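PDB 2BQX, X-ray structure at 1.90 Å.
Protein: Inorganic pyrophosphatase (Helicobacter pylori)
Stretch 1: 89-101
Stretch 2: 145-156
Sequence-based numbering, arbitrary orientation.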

ATOM      1  N   VAL A  89     -17.232   8.439  22.995  1.00 22.18           N
ATOM      2  CA  VAL A  89     -18.191   9.364  22.406  1.00 22.89           C
ATOM      3  C   VAL A  89     -19.527   8.655  22.193  1.00 22.55           C
ATOM      4  O   VAL A  89     -20.525   9.288  21.844  1.00 23.89           O
ATOM      5  CB  VAL A  89     -17.703   9.977  21.055  1.00 22.08           C
ATOM      6  CG1 VAL A  89     -16.471  10.840  21.301  1.00 23.76           C
ATOM      7  CG2 VAL A  89     -17.402   8.885  20.041  1.00 23.08           C
ATOM      8  N   GLY A  90     -19.547   7.342  22.414  1.00 22.69           N
ATOM      9  CA  GLY A  90     -20.781   6.589  22.243  1.00 20.90           C
ATOM     10  C   GLY A  90     -20.623   5.082  22.341  1.00 21.47           C
ATOM     11  O   GLY A  90     -19.568   4.584  22.726  1.00 21.59           O
ATOM     12  N   VAL A  91     -21.686   4.355  22.007  1.00 21.60           N
ATOM     13  CA  VAL A  91     -21.659   2.899  22.038  1.00 21.60           C
ATOM     14  C   VAL A  91     -22.612   2.325  20.988  1.00 22.07           C
ATOM     15  O   VAL A  91     -23.667   2.900  20.708  1.00 21.81           O
ATOM     16  CB  VAL A  91     -22.039   2.352  23.450  1.00 22.24           C
ATOM     17  CG1 VAL A  91     -23.443   2.801  23.831  1.00 24.31           C
ATOM     18  CG2 VAL A  91     -21.946   0.831  23.463  1.00 22.35           C
ATOM     19  N   LEU A  92     -22.216   1.205  20.388  1.00 21.82           N
ATOM     20  CA  LEU A  92     -23.027   0.529  19.377  1.00 22.53           C
ATOM     21  C   LEU A  92     -23.557  -0.778  19.956  1.00 23.16           C
ATOM     22  O   LEU A  92     -22.786  -1.651  20.360  1.00 23.48           O
ATOM     23  CB  LEU A  92     -22.195   0.238  18.119  1.00 21.98           C
ATOM     24  CG  LEU A  92     -22.873  -0.553  16.992  1.00 21.56           C
ATOM     25  CD1 LEU A  92     -24.153   0.142  16.553  1.00 22.33           C
ATOM     26  CD2 LEU A  92     -21.913  -0.686  15.819  1.00 21.93           C
ATOM     27  N   ASN A  93     -24.878  -0.906  19.993  1.00 23.98           N
ATOM     28  CA  ASN A  93     -25.529  -2.096  20.531  1.00 24.55           C
ATOM     29  C   ASN A  93     -25.957  -3.048  19.417  1.00 24.36           C
ATOM     30  O   ASN A  93     -26.532  -2.628  18.416  1.00 24.83           O
ATOM     31  CB  ASN A  93     -26.749  -1.672  21.353  1.00 27.16           C
ATOM     32  CG  ASN A  93     -26.377  -0.809  22.545  1.00 30.03           C
ATOM     33  OD1 ASN A  93     -27.081   0.143  22.884  1.00 33.73           O
ATOM     34  ND2 ASN A  93     -25.271  -1.144  23.193  1.00 31.32           N
ATOM     35  N   MET A  94     -25.678  -4.335  19.595  1.00 23.35           N
ATOM     36  CA  MET A  94     -26.044  -5.326  18.596  1.00 25.52           C
ATOM     37  C   MET A  94     -26.299  -6.685  19.233  1.00 25.35           C
ATOM     38  O   MET A  94     -25.845  -6.969  20.344  1.00 27.28           O
ATOM     39  CB  MET A  94     -24.931  -5.465  17.555  1.00 25.66           C
ATOM     40  CG  MET A  94     -23.585  -5.874  18.141  1.00 28.48           C
ATOM     41  SD  MET A  94     -22.269  -5.834  16.901  1.00 32.60           S
ATOM     42  CE  MET A  94     -22.070  -4.091  16.713  1.00 28.26           C
ATOM     43  N   GLU A  95     -27.015  -7.527  18.506  1.00 26.30           N
ATOM     44  CA  GLU A  95     -27.322  -8.865  18.976  1.00 28.00           C
ATOM     45  C   GLU A  95     -26.734  -9.871  18.000  1.00 27.88           C
ATOM     46  O   GLU A  95     -26.891  -9.716  16.787  1.00 28.99           O
ATOM     47  CB  GLU A  95     -28.839  -9.062  19.043  1.00 29.42           C
ATOM     48  CG  GLU A  95     -29.262 -10.419  19.577  1.00 31.98           C
ATOM     49  CD  GLU A  95     -30.685 -10.781  19.206  1.00 35.06           C
ATOM     50  OE1 GLU A  95     -31.429  -9.893  18.732  1.00 36.24           O
ATOM     51  OE2 GLU A  95     -31.059 -11.959  19.388  1.00 34.10           O
ATOM     52  N   ASP A  96     -26.031 -10.878  18.510  1.00 28.80           N
ATOM     53  CA  ASP A  96     -25.492 -11.919  17.643  1.00 30.08           C
ATOM     54  C   ASP A  96     -26.023 -13.265  18.113  1.00 31.03           C
ATOM     55  O   ASP A  96     -26.886 -13.322  18.996  1.00 28.37           O
ATOM     56  CB  ASP A  96     -23.954 -11.917  17.604  1.00 31.29           C
ATOM     57  CG  ASP A  96     -23.312 -12.175  18.953  1.00 34.24           C
ATOM     58  OD1 ASP A  96     -23.918 -12.853  19.809  1.00 33.00           O
ATOM     59  OD2 ASP A  96     -22.168 -11.705  19.143  1.00 35.71           O
ATOM     60  N   GLU A  97     -25.522 -14.348  17.530  1.00 31.63           N
ATOM     61  CA  GLU A  97     -25.996 -15.682  17.891  1.00 33.97           C
ATOM     62  C   GLU A  97     -25.720 -16.060  19.345  1.00 34.05           C
ATOM     63  O   GLU A  97     -26.310 -17.008  19.860  1.00 34.56           O
ATOM     64  CB  GLU A  97     -25.376 -16.746  16.976  1.00 34.27           C
ATOM     65  CG  GLU A  97     -23.913 -17.048  17.267  1.00 37.25           C
ATOM     66  CD  GLU A  97     -22.978 -15.964  16.773  1.00 38.29           C
ATOM     67  OE1 GLU A  97     -21.807 -15.954  17.200  1.00 42.19           O
ATOM     68  OE2 GLU A  97     -23.406 -15.130  15.951  1.00 38.67           O
ATOM     69  N   SER A  98     -24.832 -15.322  20.005  1.00 32.93           N
ATOM     70  CA  SER A  98     -24.491 -15.612  21.395  1.00 34.26           C
ATOM     71  C   SER A  98     -25.231 -14.731  22.395  1.00 33.82           C
ATOM     72  O   SER A  98     -25.293 -15.045  23.581  1.00 34.54           O
ATOM     73  CB  SER A  98     -22.985 -15.461  21.617  1.00 35.76           C
ATOM     74  OG  SER A  98     -22.263 -16.441  20.893  1.00 39.97           O
ATOM     75  N   GLY A  99     -25.787 -13.626  21.921  1.00 32.49           N
ATOM     76  CA  GLY A  99     -26.500 -12.736  22.815  1.00 30.00           C
ATOM     77  C   GLY A  99     -26.215 -11.289  22.486  1.00 30.06           C
ATOM     78  O   GLY A  99     -25.801 -10.966  21.373  1.00 28.16           O
ATOM     79  N   MET A 100     -26.434 -10.410  23.455  1.00 29.42           N
ATOM     80  CA  MET A 100     -26.193  -8.998  23.235  1.00 30.55           C
ATOM     81  C   MET A 100     -24.706  -8.695  23.267  1.00 30.33           C
ATOM     82  O   MET A 100     -23.929  -9.367  23.947  1.00 29.33           O
ATOM     83  CB  MET A 100     -26.929  -8.164  24.285  1.00 32.12           C
ATOM     84  CG  MET A 100     -28.440  -8.214  24.139  1.00 35.02           C
ATOM     85  SD  MET A 100     -28.978  -7.788  22.464  1.00 38.18           S
ATOM     86  CE  MET A 100     -28.626  -6.027  22.414  1.00 37.53           C
ATOM     87  N   ASP A 101     -24.311  -7.687  22.504  1.00 28.93           N
ATOM     88  CA  ASP A 101     -22.917  -7.301  22.449  1.00 29.71           C
ATOM     89  C   ASP A 101     -22.891  -5.789  22.346  1.00 30.00           C
ATOM     90  O   ASP A 101     -23.806  -5.175  21.802  1.00 29.68           O
ATOM     91  CB  ASP A 101     -22.234  -7.945  21.240  1.00 29.20           C
ATOM     92  CG  ASP A 101     -20.718  -7.840  21.298  1.00 33.35           C
ATOM     93  OD1 ASP A 101     -20.176  -7.377  22.325  1.00 32.50           O
ATOM     94  OD2 ASP A 101     -20.064  -8.234  20.311  1.00 34.33           O
TER
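Stretch 2 (145-156) PNKWVKVKGFEN

Stretch 2 runs antiparallel to strand 89-96, their N-to-C directions 155° apart; after a loop that includes Pro145 to Trp148, the chain pairs as a strand, mostly extended, with a kink at Lys152 (phi/psi -89/-55). Asn146 takes a left-handed conformation, phi/psi 68/15; Lys147 is then extended, its NZ 3.5 Å from Glu97 OE1 in a salt bridge. Trp148 N donates to Glu97 OE2 at 3.2 Å, and the indole lies with one face under Asp96 O and Glu97 N, so the ring covers the backbone where the Asp96 to Gly99 turn begins.

From here the ladder alternates. Val149 sets CG1 3.8 Å from Met94 SD. Lys150 pairs with Glu95 through two short bonds, Lys150 N to Glu95 O at 2.7 Å and Glu95 N to Lys150 O at 2.8 Å. Val151 returns to the face of Leu92 and Met94, its CG1 3.6 Å from Leu92 CD1.

At Lys152 a bulge shifts the register by one: Lys152 N reaches Asn93 O at 2.8 Å, while Lys152 NZ bridges to Glu95 OE1 at 3.2 Å. Gly153, at phi/psi 158/-179, has backbone angles that call for glycine; its O accepts from Asn93 N at 3.0 Å. Phe154 offers its ring face to Leu92 CD1, 3.7 Å from the centroid. Glu155 N meets Val91 O at 2.8 Å, and Asn156 sits at the N-cap of the helix that follows, its side chain capping a backbone N just beyond.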

ATOM      1  N   PRO A 145     -21.173 -19.505   8.592  1.00 29.92           N
ATOM      2  CA  PRO A 145     -22.274 -20.381   8.998  1.00 30.85           C
ATOM      3  C   PRO A 145     -22.551 -20.376  10.498  1.00 30.98           C
ATOM      4  O   PRO A 145     -21.633 -20.326  11.314  1.00 31.15           O
ATOM      5  CB  PRO A 145     -21.830 -21.748   8.486  1.00 31.49           C
ATOM      6  CG  PRO A 145     -20.331 -21.652   8.499  1.00 33.30           C
ATOM      7  CD  PRO A 145     -20.089 -20.274   7.959  1.00 30.02           C
ATOM      8  N   ASN A 146     -23.831 -20.406  10.851  1.00 33.25           N
ATOM      9  CA  ASN A 146     -24.249 -20.438  12.249  1.00 35.25           C
ATOM     10  C   ASN A 146     -23.945 -19.157  13.021  1.00 35.69           C
ATOM     11  O   ASN A 146     -23.990 -19.140  14.252  1.00 36.59           O
ATOM     12  CB  ASN A 146     -23.596 -21.635  12.949  1.00 37.82           C
ATOM     13  CG  ASN A 146     -23.772 -22.927  12.173  1.00 39.83           C
ATOM     14  OD1 ASN A 146     -24.887 -23.288  11.806  1.00 41.43           O
ATOM     15  ND2 ASN A 146     -22.669 -23.627  11.917  1.00 41.47           N
ATOM     16  N   LYS A 147     -23.634 -18.084  12.302  1.00 34.58           N
ATOM     17  CA  LYS A 147     -23.344 -16.805  12.940  1.00 34.29           C
ATOM     18  C   LYS A 147     -24.121 -15.684  12.258  1.00 32.65           C
ATOM     19  O   LYS A 147     -24.427 -15.763  11.070  1.00 31.83           O
ATOM     20  CB  LYS A 147     -21.840 -16.519  12.889  1.00 36.43           C
ATOM     21  CG  LYS A 147     -21.021 -17.450  13.768  1.00 39.65           C
ATOM     22  CD  LYS A 147     -19.538 -17.198  13.614  1.00 42.68           C
ATOM     23  CE  LYS A 147     -18.725 -18.059  14.568  1.00 43.45           C
ATOM     24  NZ  LYS A 147     -18.948 -17.660  15.984  1.00 46.25           N
ATOM     25  N   TRP A 148     -24.452 -14.647  13.016  1.00 32.06           N
ATOM     26  CA  TRP A 148     -25.203 -13.521  12.476  1.00 32.13           C
ATOM     27  C   TRP A 148     -25.183 -12.345  13.437  1.00 31.36           C
ATOM     28  O   TRP A 148     -24.899 -12.506  14.624  1.00 31.09           O
ATOM     29  CB  TRP A 148     -26.658 -13.920  12.205  1.00 33.04           C
ATOM     30  CG  TRP A 148     -27.349 -14.560  13.388  1.00 34.67           C
ATOM     31  CD1 TRP A 148     -27.426 -15.894  13.668  1.00 35.63           C
ATOM     32  CD2 TRP A 148     -28.024 -13.886  14.461  1.00 34.52           C
ATOM     33  NE1 TRP A 148     -28.109 -16.094  14.848  1.00 35.46           N
ATOM     34  CE2 TRP A 148     -28.486 -14.877  15.355  1.00 34.59           C
ATOM     35  CE3 TRP A 148     -28.283 -12.540  14.754  1.00 33.56           C
ATOM     36  CZ2 TRP A 148     -29.188 -14.567  16.523  1.00 35.00           C
ATOM     37  CZ3 TRP A 148     -28.983 -12.230  15.914  1.00 33.97           C
ATOM     38  CH2 TRP A 148     -29.428 -13.242  16.785  1.00 34.32           C
ATOM     39  N   VAL A 149     -25.486 -11.161  12.917  1.00 30.00           N
ATOM     40  CA  VAL A 149     -25.501  -9.957  13.731  1.00 29.74           C
ATOM     41  C   VAL A 149     -26.683  -9.064  13.379  1.00 30.59           C
ATOM     42  O   VAL A 149     -26.917  -8.767  12.208  1.00 30.61           O
ATOM     43  CB  VAL A 149     -24.210  -9.119  13.537  1.00 29.34           C
ATOM     44  CG1 VAL A 149     -24.259  -7.884  14.430  1.00 29.66           C
ATOM     45  CG2 VAL A 149     -22.981  -9.956  13.863  1.00 30.22           C
ATOM     46  N   LYS A 150     -27.432  -8.656  14.398  1.00 29.20           N
ATOM     47  CA  LYS A 150     -28.557  -7.749  14.212  1.00 31.35           C
ATOM     48  C   LYS A 150     -28.205  -6.495  14.992  1.00 30.21           C
ATOM     49  O   LYS A 150     -28.230  -6.496  16.220  1.00 29.25           O
ATOM     50  CB  LYS A 150     -29.855  -8.337  14.771  1.00 33.89           C
ATOM     51  CG  LYS A 150     -30.442  -9.499  13.981  1.00 38.53           C
ATOM     52  CD  LYS A 150     -31.765  -9.936  14.611  1.00 41.07           C
ATOM     53  CE  LYS A 150     -32.448 -11.037  13.809  1.00 44.63           C
ATOM     54  NZ  LYS A 150     -31.696 -12.328  13.827  1.00 46.12           N
ATOM     55  N   VAL A 151     -27.867  -5.426  14.279  1.00 29.24           N
ATOM     56  CA  VAL A 151     -27.498  -4.174  14.923  1.00 28.83           C
ATOM     57  C   VAL A 151     -28.722  -3.409  15.408  1.00 29.33           C
ATOM     58  O   VAL A 151     -29.695  -3.252  14.671  1.00 30.27           O
ATOM     59  CB  VAL A 151     -26.707  -3.273  13.953  1.00 28.76           C
ATOM     60  CG1 VAL A 151     -26.279  -2.004  14.662  1.00 28.89           C
ATOM     61  CG2 VAL A 151     -25.500  -4.023  13.417  1.00 26.79           C
ATOM     62  N   LYS A 152     -28.678  -2.928  16.647  1.00 28.58           N
ATOM     63  CA  LYS A 152     -29.804  -2.178  17.189  1.00 29.94           C
ATOM     64  C   LYS A 152     -29.658  -0.697  16.863  1.00 30.31           C
ATOM     65  O   LYS A 152     -30.554  -0.092  16.278  1.00 31.48           O
ATOM     66  CB  LYS A 152     -29.893  -2.365  18.706  1.00 31.23           C
ATOM     67  CG  LYS A 152     -29.942  -3.819  19.149  1.00 33.90           C
ATOM     68  CD  LYS A 152     -31.102  -4.572  18.508  1.00 34.26           C
ATOM     69  CE  LYS A 152     -31.084  -6.034  18.915  1.00 37.03           C
ATOM     70  NZ  LYS A 152     -32.135  -6.827  18.222  1.00 37.34           N
ATOM     71  N   GLY A 153     -28.519  -0.122  17.238  1.00 27.84           N
ATOM     72  CA  GLY A 153     -28.285   1.287  16.980  1.00 28.18           C
ATOM     73  C   GLY A 153     -27.235   1.854  17.911  1.00 26.21           C
ATOM     74  O   GLY A 153     -26.683   1.130  18.740  1.00 27.28           O
ATOM     75  N   PHE A 154     -26.950   3.146  17.772  1.00 24.28           N
ATOM     76  CA  PHE A 154     -25.961   3.810  18.614  1.00 23.39           C
ATOM     77  C   PHE A 154     -26.598   4.572  19.768  1.00 23.93           C
ATOM     78  O   PHE A 154     -27.727   5.051  19.661  1.00 25.31           O
ATOM     79  CB  PHE A 154     -25.147   4.824  17.805  1.00 22.94           C
ATOM     80  CG  PHE A 154     -24.294   4.215  16.735  1.00 23.77           C
ATOM     81  CD1 PHE A 154     -24.819   3.938  15.480  1.00 24.57           C
ATOM     82  CD2 PHE A 154     -22.952   3.943  16.977  1.00 24.06           C
ATOM     83  CE1 PHE A 154     -24.019   3.397  14.474  1.00 25.96           C
ATOM     84  CE2 PHE A 154     -22.142   3.402  15.980  1.00 24.96           C
ATOM     85  CZ  PHE A 154     -22.676   3.131  14.727  1.00 25.31           C
ATOM     86  N   GLU A 155     -25.860   4.689  20.866  1.00 23.24           N
ATOM     87  CA  GLU A 155     -26.307   5.453  22.024  1.00 24.86           C
ATOM     88  C   GLU A 155     -25.186   6.444  22.311  1.00 25.37           C
ATOM     89  O   GLU A 155     -24.050   6.232  21.880  1.00 24.23           O
ATOM     90  CB  GLU A 155     -26.557   4.539  23.224  1.00 25.60           C
ATOM     91  CG  GLU A 155     -27.561   3.444  22.912  1.00 29.25           C
ATOM     92  CD  GLU A 155     -28.272   2.920  24.139  1.00 31.33           C
ATOM     93  OE1 GLU A 155     -27.622   2.769  25.192  1.00 32.28           O
ATOM     94  OE2 GLU A 155     -29.487   2.646  24.043  1.00 33.05           O
ATOM     95  N   ASN A 156     -25.495   7.520  23.028  1.00 23.59           N
ATOM     96  CA  ASN A 156     -24.508   8.552  23.306  1.00 23.61           C
ATOM     97  C   ASN A 156     -23.421   8.236  24.329  1.00 22.55           C
ATOM     98  O   ASN A 156     -23.380   7.154  24.917  1.00 24.31           O
ATOM     99  CB  ASN A 156     -25.205   9.860  23.697  1.00 23.91           C
ATOM    100  CG  ASN A 156     -26.080   9.717  24.922  1.00 24.83           C
ATOM    101  OD1 ASN A 156     -25.836   8.873  25.784  1.00 24.57           O
ATOM    102  ND2 ASN A 156     -27.102  10.564  25.015  1.00 24.71           N
TER
HETATM  103  O   HOH W   1     -29.221   0.852  21.586  1.00 31.61           O